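Local coordinates for AAEL008620-PA odorant-binding protein (Aedes aegypti, PDB 5V13) that specifically binds juvenile hormone in the mosquito hemolymph, as a member of the odorant-binding protein family, at residues 272-276 / 277-281. Residues are numbered along the deposited sequence; the frame is centred on the assembly and turned at random.
Sequences SSKEE and PWKSA
Glu276 and Ser280 show how a carboxylate set just ahead of a helix can grip its first turn. The backbone N of Ser280 donates to Glu276 OE2 at 3.0 Å (N-H...O 151°), reaching the oxygen on its syn side but 27° out of the carboxylate plane. Ser280 OG faces both oxygens of the acid, 2.8 Å from Glu276 OE1 and 2.9 Å from OE2. A bend at chi2 (-69°) folds the glutamate back over the helix start to make this grip. Main-chain bonding begins beside it: Lys279 N donates to Glu275 O at 2.9 Å, while the peptide bond between Glu276 and Pro277, at the entry to the helix, is cis. Upstream, Ser273 OG accepts from Glu275 N at 3.0 Å, forming an ST turn.

Charge plays a looser part. Glu276 OE1 and Lys279 NZ stand 4.4 Å apart, beyond a salt bridge. Lys279 crosses Lys274 at about a right angle, its CE 3.1 Å from Lys274 O, and a water near its NZ donates weakly to that carbonyl.

Packing centres on Trp278: Pro277 CD sits over one face of the indole, and Ser273 OG approaches CD1 obliquely at 3.9 Å. The indole also meets Phe269 and the bound juvenile hormone. The turn thus starts helix 278-286, with Glu276 and Ser280 against helix 44-51 and Trp278 against helix 26-38.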
loop_
_atom_site.group_PDB
_atom_site.type_symbol
_atom_site.label_atom_id
_atom_site.label_comp_id
_atom_site.label_asym_id
_atom_site.label_seq_id
_atom_site.Cartn_x
_atom_site.Cartn_y
_atom_site.Cartn_z
ATOM N N SER B 272 4.318 2.223 -17.392
ATOM C CA SER B 272 3.392 2.497 -18.475
ATOM C C SER B 272 4.106 2.921 -19.749
ATOM O O SER B 272 3.439 3.295 -20.717
ATOM C CB SER B 272 2.378 3.575 -18.063
ATOM O OG SER B 272 2.992 4.848 -17.977
ATOM N N SER B 273 5.440 2.869 -19.772
ATOM C CA SER B 273 6.186 3.248 -20.965
ATOM C C SER B 273 5.864 2.305 -22.113
ATOM O O SER B 273 5.667 1.100 -21.917
ATOM C CB SER B 273 7.694 3.223 -20.692
ATOM O OG SER B 273 8.431 3.351 -21.904
ATOM N N LYS B 274 5.809 2.867 -23.317
ATOM C CA LYS B 274 5.658 2.095 -24.540
ATOM C C LYS B 274 6.968 1.959 -25.316
ATOM O O LYS B 274 6.976 1.369 -26.397
ATOM C CB LYS B 274 4.569 2.724 -25.417
ATOM C CG LYS B 274 3.195 2.761 -24.734
ATOM C CD LYS B 274 2.674 1.353 -24.448
ATOM C CE LYS B 274 1.306 1.379 -23.767
ATOM N NZ LYS B 274 0.660 0.028 -23.734
ATOM N N GLU B 275 8.072 2.470 -24.782
ATOM C CA GLU B 275 9.384 2.204 -25.343
ATOM C C GLU B 275 9.894 0.844 -24.888
ATOM O O GLU B 275 9.548 0.357 -23.811
ATOM C CB GLU B 275 10.373 3.281 -24.920
ATOM C CG GLU B 275 9.883 4.685 -25.146
ATOM C CD GLU B 275 10.915 5.702 -24.730
ATOM O OE1 GLU B 275 10.744 6.325 -23.662
ATOM O OE2 GLU B 275 11.914 5.859 -25.462
ATOM N N GLU B 276 10.727 0.231 -25.721
ATOM C CA GLU B 276 11.355 -1.020 -25.339
ATOM C C GLU B 276 12.655 -0.748 -24.594
ATOM O O GLU B 276 13.284 0.299 -24.789
ATOM C CB GLU B 276 11.616 -1.869 -26.582
ATOM C CG GLU B 276 10.345 -2.342 -27.300
ATOM C CD GLU B 276 9.553 -3.367 -26.493
ATOM O OE1 GLU B 276 8.529 -3.860 -26.997
ATOM O OE2 GLU B 276 9.949 -3.691 -25.351
ATOM N N PRO B 277 13.106 -1.675 -23.725
ATOM C CA PRO B 277 12.510 -2.982 -23.411
ATOM C C PRO B 277 11.382 -2.912 -22.384
ATOM O O PRO B 277 10.848 -3.954 -22.014
ATOM C CB PRO B 277 13.693 -3.771 -22.848
ATOM C CG PRO B 277 14.522 -2.727 -22.156
ATOM C CD PRO B 277 14.390 -1.482 -23.027
ATOM N N TRP B 278 11.022 -1.701 -21.954
ATOM C CA TRP B 278 10.089 -1.553 -20.834
ATOM C C TRP B 278 8.704 -2.098 -21.173
ATOM O O TRP B 278 8.073 -2.761 -20.339
ATOM C CB TRP B 278 10.015 -0.083 -20.409
ATOM C CG TRP B 278 11.374 0.554 -20.396
ATOM C CD1 TRP B 278 11.804 1.575 -21.190
ATOM C CD2 TRP B 278 12.501 0.167 -19.595
ATOM N NE1 TRP B 278 13.117 1.868 -20.915
ATOM C CE2 TRP B 278 13.569 1.015 -19.943
ATOM C CE3 TRP B 278 12.702 -0.800 -18.599
ATOM C CZ2 TRP B 278 14.822 0.923 -19.344
ATOM C CZ3 TRP B 278 13.958 -0.898 -18.012
ATOM C CH2 TRP B 278 14.996 -0.035 -18.380
ATOM N N LYS B 279 8.217 -1.840 -22.388
ATOM C CA LYS B 279 6.887 -2.318 -22.759
ATOM C C LYS B 279 6.840 -3.837 -22.761
ATOM O O LYS B 279 5.912 -4.445 -22.211
ATOM C CB LYS B 279 6.477 -1.767 -24.131
ATOM C CG LYS B 279 5.110 -2.271 -24.579
ATOM C CD LYS B 279 4.995 -2.364 -26.087
ATOM C CE LYS B 279 4.994 -0.985 -26.709
ATOM N NZ LYS B 279 5.394 -1.003 -28.142
ATOM N N SER B 280 7.843 -4.474 -23.373
ATOM C CA SER B 280 7.869 -5.931 -23.389
ATOM C C SER B 280 7.982 -6.499 -21.986
ATOM O O SER B 280 7.435 -7.571 -21.706
ATOM C CB SER B 280 9.021 -6.436 -24.249
ATOM O OG SER B 280 8.687 -6.299 -25.615
ATOM N N ALA B 281 8.705 -5.810 -21.105
ATOM C CA ALA B 281 8.891 -6.312 -19.749
ATOM C C ALA B 281 7.562 -6.378 -19.013
ATOM O O ALA B 281 7.259 -7.370 -18.332
ATOM C CB ALA B 281 9.867 -5.417 -18.984
HETATM O O HOH W 1 7.295 0.040 -29.470
#